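Local coordinates for protein soluble lytic murein transglycosylase (Pseudomonas aeruginosa, PDB 5OHU) that probably cleaves the glycan strands of cell-wall peptidoglycan as a lytic transglycosylase, in both exolytic and endolytic turnover, at residues G370-Y375 / D468-R473; L378-D381 / P386-L389; Y617-G622 / Q629-W634; P456-I461 / E503-S508. All coordinates share one frame; numbering follows the deposited sequence.

Contact 1: G370-Y375 / D468-R473; sequences GERDFY and DDLDIR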
# COMPACT_ATOMS: atom_id res chain seq x y z
N GLY A 370 -2.42 -24.46 -12.86
CA GLY A 370 -1.79 -24.87 -11.63
C GLY A 370 -1.48 -23.71 -10.69
O GLY A 370 -1.31 -23.94 -9.48
N GLU A 371 -1.40 -22.49 -11.21
CA GLU A 371 -1.28 -21.30 -10.37
C GLU A 371 -2.68 -20.83 -9.99
O GLU A 371 -3.61 -20.86 -10.80
CB GLU A 371 -0.53 -20.19 -11.11
CG GLU A 371 -0.17 -18.99 -10.25
CD GLU A 371 1.25 -19.05 -9.73
OE1 GLU A 371 2.08 -19.74 -10.36
OE2 GLU A 371 1.52 -18.40 -8.70
N ARG A 372 -2.83 -20.39 -8.74
CA ARG A 372 -4.16 -20.13 -8.19
C ARG A 372 -4.57 -18.66 -8.27
O ARG A 372 -5.48 -18.25 -7.55
CB ARG A 372 -4.22 -20.61 -6.74
CG ARG A 372 -3.69 -22.02 -6.54
CD ARG A 372 -4.46 -22.76 -5.47
NE ARG A 372 -5.89 -22.79 -5.76
CZ ARG A 372 -6.78 -23.47 -5.05
NH1 ARG A 372 -6.40 -24.18 -4.00
NH2 ARG A 372 -8.06 -23.43 -5.38
N ASP A 373 -3.95 -17.87 -9.14
CA ASP A 373 -4.27 -16.45 -9.21
C ASP A 373 -4.89 -16.11 -10.57
O ASP A 373 -5.21 -17.00 -11.37
CB ASP A 373 -3.04 -15.61 -8.90
CG ASP A 373 -2.00 -15.63 -10.01
OD1 ASP A 373 -2.05 -16.52 -10.89
OD2 ASP A 373 -1.12 -14.75 -10.00
N PHE A 374 -5.05 -14.81 -10.82
CA PHE A 374 -5.72 -14.33 -12.03
C PHE A 374 -5.08 -14.88 -13.29
O PHE A 374 -5.78 -15.34 -14.20
CB PHE A 374 -5.74 -12.80 -12.03
CG PHE A 374 -6.23 -12.18 -13.32
CD1 PHE A 374 -7.60 -12.10 -13.58
CD2 PHE A 374 -5.33 -11.72 -14.29
CE1 PHE A 374 -8.10 -11.55 -14.75
CE2 PHE A 374 -5.81 -11.14 -15.46
CZ PHE A 374 -7.21 -11.07 -15.70
N TYR A 375 -3.74 -14.85 -13.38
CA TYR A 375 -3.08 -15.30 -14.60
C TYR A 375 -3.13 -16.83 -14.76
O TYR A 375 -3.05 -17.32 -15.89
CB TYR A 375 -1.63 -14.80 -14.62
CG TYR A 375 -1.53 -13.29 -14.67
CD1 TYR A 375 -1.79 -12.59 -15.86
CD2 TYR A 375 -1.21 -12.54 -13.54
CE1 TYR A 375 -1.74 -11.20 -15.92
CE2 TYR A 375 -1.14 -11.14 -13.59
CZ TYR A 375 -1.40 -10.48 -14.79
OH TYR A 375 -1.33 -9.11 -14.83
N ASP A 468 -4.63 -22.35 -0.38
CA ASP A 468 -5.56 -23.44 -0.64
C ASP A 468 -6.74 -23.49 0.32
O ASP A 468 -7.64 -24.31 0.12
CB ASP A 468 -4.82 -24.78 -0.61
CG ASP A 468 -3.61 -24.79 -1.51
OD1 ASP A 468 -3.39 -23.79 -2.22
OD2 ASP A 468 -2.87 -25.80 -1.50
N ASP A 469 -6.78 -22.65 1.34
CA ASP A 469 -7.91 -22.65 2.27
C ASP A 469 -8.91 -21.61 1.79
O ASP A 469 -8.79 -20.42 2.09
CB ASP A 469 -7.47 -22.38 3.70
CG ASP A 469 -8.57 -22.66 4.72
OD1 ASP A 469 -9.75 -22.43 4.40
OD2 ASP A 469 -8.25 -23.12 5.84
N LEU A 470 -9.91 -22.07 1.05
CA LEU A 470 -10.90 -21.19 0.45
C LEU A 470 -12.07 -20.89 1.38
O LEU A 470 -12.86 -19.99 1.09
CB LEU A 470 -11.40 -21.81 -0.85
CG LEU A 470 -10.29 -22.04 -1.89
CD1 LEU A 470 -10.91 -22.47 -3.23
CD2 LEU A 470 -9.47 -20.76 -2.10
N ASP A 471 -12.19 -21.62 2.49
CA ASP A 471 -13.16 -21.22 3.51
C ASP A 471 -12.70 -19.95 4.21
O ASP A 471 -13.48 -19.00 4.36
CB ASP A 471 -13.36 -22.36 4.51
CG ASP A 471 -14.23 -23.49 3.95
OD1 ASP A 471 -14.40 -23.56 2.71
OD2 ASP A 471 -14.75 -24.30 4.75
N ILE A 472 -11.43 -19.89 4.61
CA ILE A 472 -10.94 -18.70 5.28
C ILE A 472 -10.80 -17.55 4.30
O ILE A 472 -11.19 -16.42 4.59
CB ILE A 472 -9.62 -18.98 6.01
CG1 ILE A 472 -9.83 -19.96 7.17
CG2 ILE A 472 -9.01 -17.68 6.53
CD1 ILE A 472 -8.66 -20.04 8.11
N ARG A 473 -10.26 -17.82 3.11
CA ARG A 473 -10.00 -16.73 2.17
C ARG A 473 -11.28 -16.15 1.58
O ARG A 473 -11.25 -15.03 1.08
CB ARG A 473 -9.08 -17.20 1.05
CG ARG A 473 -7.60 -17.38 1.47
CD ARG A 473 -6.71 -17.74 0.27
NE ARG A 473 -6.68 -16.66 -0.72
CZ ARG A 473 -6.65 -16.86 -2.03
NH1 ARG A 473 -6.66 -18.09 -2.52
NH2 ARG A 473 -6.63 -15.81 -2.86
O HOH W 1 -7.48 -18.30 -5.55

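Contact 2: L378-D381 / P386-L389; sequences LAAD and PYKL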
# COMPACT_ATOMS: atom_id res chain seq x y z
N LEU A 378 -6.44 -17.23 -16.46
CA LEU A 378 -6.30 -16.87 -17.87
C LEU A 378 -5.63 -17.99 -18.66
O LEU A 378 -6.08 -18.34 -19.75
CB LEU A 378 -5.50 -15.58 -18.02
CG LEU A 378 -6.11 -14.23 -17.64
CD1 LEU A 378 -5.42 -13.17 -18.46
CD2 LEU A 378 -7.64 -14.18 -17.86
N ALA A 379 -4.54 -18.56 -18.13
CA ALA A 379 -3.89 -19.67 -18.83
C ALA A 379 -4.84 -20.84 -19.02
O ALA A 379 -4.91 -21.42 -20.11
CB ALA A 379 -2.64 -20.12 -18.07
N ALA A 380 -5.58 -21.21 -17.97
CA ALA A 380 -6.53 -22.32 -18.11
C ALA A 380 -7.61 -21.98 -19.12
O ALA A 380 -7.99 -22.83 -19.94
CB ALA A 380 -7.14 -22.66 -16.76
N ASP A 381 -8.10 -20.74 -19.11
CA ASP A 381 -9.09 -20.34 -20.10
C ASP A 381 -8.54 -20.44 -21.52
O ASP A 381 -9.26 -20.86 -22.43
CB ASP A 381 -9.57 -18.92 -19.82
CG ASP A 381 -10.44 -18.39 -20.93
OD1 ASP A 381 -11.63 -18.79 -20.99
OD2 ASP A 381 -9.95 -17.60 -21.75
N PRO A 386 -10.56 -27.05 -17.22
CA PRO A 386 -11.14 -26.60 -15.95
C PRO A 386 -10.15 -25.83 -15.10
O PRO A 386 -8.93 -26.02 -15.19
CB PRO A 386 -11.57 -27.91 -15.26
CG PRO A 386 -11.77 -28.88 -16.38
CD PRO A 386 -10.75 -28.50 -17.44
N TYR A 387 -10.68 -24.95 -14.25
CA TYR A 387 -9.87 -24.22 -13.28
C TYR A 387 -9.44 -25.12 -12.12
O TYR A 387 -10.08 -26.11 -11.80
CB TYR A 387 -10.65 -23.03 -12.72
CG TYR A 387 -11.11 -22.03 -13.74
CD1 TYR A 387 -10.31 -21.70 -14.84
CD2 TYR A 387 -12.33 -21.39 -13.61
CE1 TYR A 387 -10.73 -20.77 -15.78
CE2 TYR A 387 -12.76 -20.45 -14.54
CZ TYR A 387 -11.95 -20.15 -15.62
OH TYR A 387 -12.37 -19.22 -16.54
N LYS A 388 -8.34 -24.73 -11.48
CA LYS A 388 -7.86 -25.38 -10.25
C LYS A 388 -8.56 -24.74 -9.06
O LYS A 388 -8.28 -23.58 -8.72
CB LYS A 388 -6.35 -25.25 -10.14
CG LYS A 388 -5.66 -26.17 -9.13
CD LYS A 388 -4.22 -25.72 -8.88
CE LYS A 388 -3.38 -26.79 -8.18
NZ LYS A 388 -3.88 -27.12 -6.81
N LEU A 389 -9.48 -25.47 -8.41
CA LEU A 389 -10.32 -24.91 -7.34
C LEU A 389 -10.31 -25.77 -6.08
O LEU A 389 -11.35 -25.97 -5.45
CB LEU A 389 -11.75 -24.73 -7.82
CG LEU A 389 -11.89 -23.92 -9.10
CD1 LEU A 389 -13.35 -23.85 -9.54
CD2 LEU A 389 -11.31 -22.56 -8.88
O HOH W 2 -12.35 -20.19 -19.07

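Contact 3: Y617-G622 / Q629-W634; sequences YAVIYG and QPIVDW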
# COMPACT_ATOMS: atom_id res chain seq x y z
N TYR A 617 -11.98 -13.63 -7.65
CA TYR A 617 -12.81 -13.99 -6.51
C TYR A 617 -14.18 -14.47 -6.97
O TYR A 617 -14.74 -15.39 -6.37
CB TYR A 617 -12.96 -12.79 -5.55
CG TYR A 617 -11.67 -12.30 -4.90
CD1 TYR A 617 -10.50 -13.06 -4.94
CD2 TYR A 617 -11.63 -11.06 -4.26
CE1 TYR A 617 -9.32 -12.60 -4.35
CE2 TYR A 617 -10.47 -10.60 -3.67
CZ TYR A 617 -9.32 -11.38 -3.71
OH TYR A 617 -8.17 -10.91 -3.12
N ALA A 618 -14.72 -13.85 -8.03
CA ALA A 618 -16.03 -14.26 -8.51
C ALA A 618 -16.01 -15.69 -9.02
O ALA A 618 -17.00 -16.40 -8.90
CB ALA A 618 -16.52 -13.30 -9.61
N VAL A 619 -14.89 -16.12 -9.60
CA VAL A 619 -14.78 -17.52 -10.00
C VAL A 619 -14.94 -18.41 -8.78
O VAL A 619 -15.72 -19.37 -8.79
CB VAL A 619 -13.44 -17.79 -10.71
CG1 VAL A 619 -13.27 -19.27 -10.93
CG2 VAL A 619 -13.37 -17.06 -12.03
N ILE A 620 -14.21 -18.09 -7.71
CA ILE A 620 -14.26 -18.92 -6.51
C ILE A 620 -15.67 -18.91 -5.93
O ILE A 620 -16.23 -19.95 -5.58
CB ILE A 620 -13.22 -18.44 -5.49
CG1 ILE A 620 -11.83 -18.57 -6.10
CG2 ILE A 620 -13.28 -19.27 -4.21
CD1 ILE A 620 -11.56 -19.96 -6.58
N TYR A 621 -16.26 -17.71 -5.82
CA TYR A 621 -17.59 -17.63 -5.25
C TYR A 621 -18.61 -18.35 -6.12
O TYR A 621 -19.59 -18.89 -5.60
CB TYR A 621 -17.98 -16.18 -5.01
CG TYR A 621 -17.43 -15.64 -3.71
CD1 TYR A 621 -17.80 -16.21 -2.50
CD2 TYR A 621 -16.51 -14.58 -3.70
CE1 TYR A 621 -17.30 -15.73 -1.30
CE2 TYR A 621 -16.01 -14.09 -2.50
CZ TYR A 621 -16.41 -14.67 -1.30
OH TYR A 621 -15.92 -14.20 -0.09
N GLY A 622 -18.36 -18.40 -7.43
CA GLY A 622 -19.22 -19.17 -8.31
C GLY A 622 -19.29 -20.64 -7.92
O GLY A 622 -20.36 -21.24 -7.87
N GLN A 629 -18.84 -19.52 -12.63
CA GLN A 629 -18.50 -18.20 -13.17
C GLN A 629 -17.16 -18.34 -13.87
O GLN A 629 -16.13 -18.56 -13.21
CB GLN A 629 -18.43 -17.18 -12.03
CG GLN A 629 -18.03 -15.76 -12.42
CD GLN A 629 -18.87 -15.17 -13.53
OE1 GLN A 629 -18.46 -15.10 -14.69
NE2 GLN A 629 -20.06 -14.74 -13.18
N PRO A 630 -17.12 -18.28 -15.19
CA PRO A 630 -15.83 -18.23 -15.89
C PRO A 630 -15.12 -16.92 -15.57
O PRO A 630 -15.74 -15.93 -15.17
CB PRO A 630 -16.22 -18.30 -17.37
CG PRO A 630 -17.66 -17.90 -17.43
CD PRO A 630 -18.27 -18.19 -16.10
N ILE A 631 -13.80 -16.89 -15.80
CA ILE A 631 -13.03 -15.69 -15.44
C ILE A 631 -13.58 -14.45 -16.16
O ILE A 631 -13.59 -13.35 -15.59
CB ILE A 631 -11.53 -15.91 -15.72
CG1 ILE A 631 -10.71 -14.71 -15.17
CG2 ILE A 631 -11.25 -16.13 -17.21
CD1 ILE A 631 -10.63 -14.67 -13.65
N VAL A 632 -14.02 -14.60 -17.42
CA VAL A 632 -14.84 -13.59 -18.08
C VAL A 632 -15.92 -14.30 -18.89
O VAL A 632 -15.76 -15.42 -19.36
CB VAL A 632 -14.05 -12.66 -19.03
CG1 VAL A 632 -13.28 -11.60 -18.24
CG2 VAL A 632 -13.16 -13.48 -19.94
N ASP A 633 -17.03 -13.60 -19.06
CA ASP A 633 -18.14 -14.11 -19.83
C ASP A 633 -17.94 -13.84 -21.32
O ASP A 633 -17.15 -12.98 -21.72
CB ASP A 633 -19.44 -13.47 -19.33
CG ASP A 633 -19.88 -14.06 -18.00
OD1 ASP A 633 -19.86 -15.31 -17.86
OD2 ASP A 633 -20.21 -13.28 -17.09
N TRP A 634 -18.65 -14.62 -22.14
CA TRP A 634 -18.58 -14.46 -23.60
C TRP A 634 -18.72 -13.00 -24.00
O TRP A 634 -17.95 -12.50 -24.82
CB TRP A 634 -19.67 -15.26 -24.30
CG TRP A 634 -19.62 -16.70 -24.07
CD1 TRP A 634 -20.58 -17.48 -23.49
CD2 TRP A 634 -18.55 -17.58 -24.44
NE1 TRP A 634 -20.18 -18.78 -23.44
CE2 TRP A 634 -18.94 -18.88 -24.02
CE3 TRP A 634 -17.31 -17.40 -25.06
CZ2 TRP A 634 -18.12 -20.00 -24.21
CZ3 TRP A 634 -16.48 -18.51 -25.25
CH2 TRP A 634 -16.90 -19.80 -24.83
O HOH W 3 -16.94 -20.88 -10.82

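Contact 4: P456-I461 / E503-S508; sequences PAIRSI and ESAFMS. With PO4 (phosphate ion), chain H.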
# COMPACT_ATOMS: atom_id res chain seq x y z
N PRO A 456 -9.04 -10.30 9.84
CA PRO A 456 -7.84 -10.82 10.52
C PRO A 456 -7.43 -12.20 10.01
O PRO A 456 -6.24 -12.44 9.77
CB PRO A 456 -8.27 -10.85 12.00
CG PRO A 456 -9.27 -9.76 12.11
CD PRO A 456 -10.04 -9.79 10.80
N ALA A 457 -8.39 -13.10 9.83
CA ALA A 457 -8.08 -14.43 9.31
C ALA A 457 -7.51 -14.35 7.90
O ALA A 457 -6.49 -14.98 7.60
CB ALA A 457 -9.33 -15.30 9.35
N ILE A 458 -8.16 -13.56 7.02
CA ILE A 458 -7.66 -13.37 5.66
C ILE A 458 -6.26 -12.77 5.69
O ILE A 458 -5.36 -13.19 4.94
CB ILE A 458 -8.64 -12.49 4.86
CG1 ILE A 458 -9.90 -13.29 4.49
CG2 ILE A 458 -7.95 -11.88 3.62
CD1 ILE A 458 -11.09 -12.41 4.09
N ARG A 459 -6.05 -11.77 6.55
CA ARG A 459 -4.75 -11.12 6.65
C ARG A 459 -3.66 -12.12 7.06
O ARG A 459 -2.58 -12.15 6.46
CB ARG A 459 -4.85 -9.96 7.64
CG ARG A 459 -3.62 -9.10 7.78
CD ARG A 459 -3.91 -7.95 8.74
NE ARG A 459 -2.71 -7.29 9.21
CZ ARG A 459 -2.18 -6.21 8.65
NH1 ARG A 459 -2.75 -5.66 7.58
NH2 ARG A 459 -1.08 -5.67 9.16
N SER A 460 -3.94 -12.96 8.06
CA SER A 460 -2.93 -13.90 8.53
C SER A 460 -2.61 -14.95 7.47
O SER A 460 -1.44 -15.21 7.16
CB SER A 460 -3.40 -14.59 9.81
OG SER A 460 -3.46 -13.67 10.88
N ILE A 461 -3.65 -15.57 6.90
CA ILE A 461 -3.44 -16.63 5.93
C ILE A 461 -2.77 -16.09 4.68
O ILE A 461 -2.06 -16.82 3.98
CB ILE A 461 -4.78 -17.33 5.61
CG1 ILE A 461 -4.53 -18.66 4.92
CG2 ILE A 461 -5.68 -16.46 4.73
CD1 ILE A 461 -4.86 -19.83 5.81
N GLU A 503 -13.59 -5.23 -1.13
CA GLU A 503 -13.76 -3.92 -0.53
C GLU A 503 -13.51 -3.96 0.98
O GLU A 503 -12.80 -3.10 1.52
CB GLU A 503 -15.18 -3.39 -0.82
CG GLU A 503 -15.40 -2.92 -2.26
CD GLU A 503 -14.56 -1.69 -2.62
OE1 GLU A 503 -14.38 -1.43 -3.83
OE2 GLU A 503 -14.06 -0.99 -1.71
N SER A 504 -14.09 -4.93 1.67
CA SER A 504 -14.09 -4.96 3.12
C SER A 504 -13.56 -6.26 3.71
O SER A 504 -13.36 -6.32 4.93
CB SER A 504 -15.51 -4.75 3.68
OG SER A 504 -16.32 -5.88 3.37
N ALA A 505 -13.38 -7.30 2.90
CA ALA A 505 -13.07 -8.64 3.40
C ALA A 505 -14.11 -9.06 4.44
O ALA A 505 -13.80 -9.69 5.45
CB ALA A 505 -11.66 -8.71 3.98
N PHE A 506 -15.35 -8.64 4.20
CA PHE A 506 -16.51 -9.02 5.00
C PHE A 506 -16.47 -8.50 6.42
O PHE A 506 -17.14 -9.05 7.30
CB PHE A 506 -16.70 -10.54 4.98
CG PHE A 506 -17.34 -11.04 3.73
CD1 PHE A 506 -16.56 -11.29 2.60
CD2 PHE A 506 -18.71 -11.22 3.66
CE1 PHE A 506 -17.15 -11.73 1.43
CE2 PHE A 506 -19.31 -11.68 2.50
CZ PHE A 506 -18.53 -11.93 1.38
N MET A 507 -15.75 -7.42 6.68
CA MET A 507 -15.87 -6.72 7.95
C MET A 507 -16.87 -5.59 7.78
O MET A 507 -16.57 -4.57 7.14
CB MET A 507 -14.51 -6.20 8.42
CG MET A 507 -13.50 -7.32 8.61
SD MET A 507 -13.57 -8.47 10.03
CE MET A 507 -14.95 -9.57 9.66
N SER A 508 -18.07 -5.77 8.35
CA SER A 508 -19.21 -4.91 8.06
C SER A 508 -19.10 -3.54 8.72
O SER A 508 -19.89 -2.65 8.36
CB SER A 508 -20.51 -5.58 8.51
OG SER A 508 -20.56 -5.68 9.92
P PO4 H . -19.45 -9.23 9.90
O1 PO4 H . -20.72 -8.96 10.67
O2 PO4 H . -19.77 -9.24 8.42
O3 PO4 H . -18.43 -8.17 10.21
O4 PO4 H . -18.89 -10.57 10.30

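Contact 1: G370-Y375 / D468-R473
R372 NH1 is gripped by two oxygens. Across the contact it makes a long salt bridge of 3.5 Å to D468 OD1, and it also donates to the backbone carbonyl of G390. The carboxylate oxygen lies at the edge of the guanidinium, near its plane. The two planes are turned 47° apart, so the groups do not pair flat. R372 CB already points this way, and bends at chi2 (-145°) and chi3 then turn NH1 toward D468. R372 NH2 sits 3.7 Å from L470 CD1, which comes in obliquely.

A water adds a second link. It donates to R372 O at 2.8 Å and accepts from R473 NH1 at 3.1 Å.

The contact joins the residues leading into helix 374-383 to the short, weakly bonded helix 470-473. D469 is the N-cap of that helix. Its OD1 accepts from I472 N at 3.1 Å, with an N-H...O angle of 169°, and I472 N comes from above the carboxylate plane. D373 is the N-cap of helix 374-383. The L470 side chain also rests on I620 of helix 605-624.

Contact 2: L378-D381 / P386-L389
The contact is a helix end with its following loop folded back on it: A380 and D381 of helix 374-383 meet Y387 of the loop that leads on to helix 398-406. The chain, of the Slt70-like family, is mostly helical with almost no strand.

The nearest approach is apolar. A380 CB points toward the loop and touches Y387 CD1 at 3.8 Å. The methyl group stands at the edge of the phenol ring, close to the ring plane, and not over a face. D381 N lies near the same plane, 4.2 Å from Y387 CE1. P386 O is 4.1 Å from A380 CB.

Y387 has CG anti to its carbonyl carbon (chi1 -59°). This torsion lays the ring across the helix, so that the hydroxyl ends near D381. There Y387 OH is 4.3 Å from D381 CB. The ring is fixed from other directions too. F377 meets it edge-to-face, and V619 of helix 605-624 and P630 touch it. The hydroxyl is bonded to I631 N as well, so a water and a backbone amide both hold it.

D381 OD2 forms a salt bridge with R637. Its other oxygen serves the contact through that one water. The water donates to D381 OD1 at 2.5 Å, a distance short enough to be taken with caution, and lies 2.7 Å from Y387 OH.

Contact 3: Y617-G622 / Q629-W634
V619 and Q629 meet side chain against backbone: V619 rests on the Q629-I631 backbone, and Q629 on the carbonyl of A618. With chi1 at 172°, V619 CG2 stands anti to the carbonyl carbon and meets the Q629-I631 backbone, 3.4 Å from Q629 O and 3.7 Å from I631 CA. The I631 side chain starts away from the helix, yet its CD1 comes back to 4.0 Å from V619 CG2.

Q629 answers in the reverse sense. Its CB sets out toward the helix and packs on A618 O at 3.5 Å. Its CG is 4.0 Å from A618 CB, and a bend at chi2 then leads the end of the chain away. G622 has no side chain at this point, and its CA lies 4.3 Å from Q629 CB.

No direct hydrogen bond spans the two segments. A water does so instead. It donates to V619 O at 2.8 Å and accepts from Q629 N at 3.0 Å, so it joins the two backbones on the helix flank.

The contact lays the chain after helix 605-624 back on that helix, on the way to strand 638-639, which pairs antiparallel with strand 593-594. F377 of helix 374-383 touches both V619 and I631. R569 of helix 569-578 packs on A618 and donates to I631 O. S494 of helix 493-504 touches Q629.

Contact 4: P456-I461 / E503-S508
I458 sets CG1 anti to its carbonyl carbon (chi1 -74°) and extends the chain from there (chi2 162°). This reach brings CD1 to 3.7 Å from A505 CB, one methyl against another. M507 starts the same way, with CG anti to its carbonyl carbon, but then bends. The bend at chi2 (-74°) sets SD beside P456, and a further bend at chi3 turns CE toward a phosphate. M507 SD and P456 CD lie 3.8 Å apart, and the two side chains cross at a slant. Both pairs are apolar.

Helix 454-463 belongs to the L domain, and segment 503-508 to the SLT domain. The contact therefore packs an L domain helix against the chain leaving helix 493-504 in the SLT domain, which is probably lysozyme-like. That chain leaves by a type I' beta turn from S504 to M507, in which M507 N bonds to S504 O at 3.2 Å. A505 and F506 both have positive phi. The S504 hydroxyl takes a weak bond from F506 N and is bonded to L519 O as well.

Beyond the turn sits the phosphate, probably from the crystallisation liquor. S508 N donates to its O3 at 3.1 Å in an almost straight bond, and H478 NE2 is bonded to the same ion. M507 CE comes to 3.8 Å from phosphate O3.

Overall arrangement
Going from the N terminus, contact 1 opens first, at 370-375. Contact 2 is nested inside it and closes a short loop at the end of helix 374-383. Contact 4 opens at 456-461, before contact 1 closes at 468-473, so these two cross. Contact 4 then closes at 503-508, bringing the SLT domain against the L domain. Contact 3 follows in series near the C terminus, closing a short loop after helix 605-624. Contacts 1, 2 and 3 touch one another, their centres 10 to 13 Å apart, and so tie helix 374-383 to helix 605-624. Contacts 2 and 4 do not touch; their nearest atoms are about 14 Å apart.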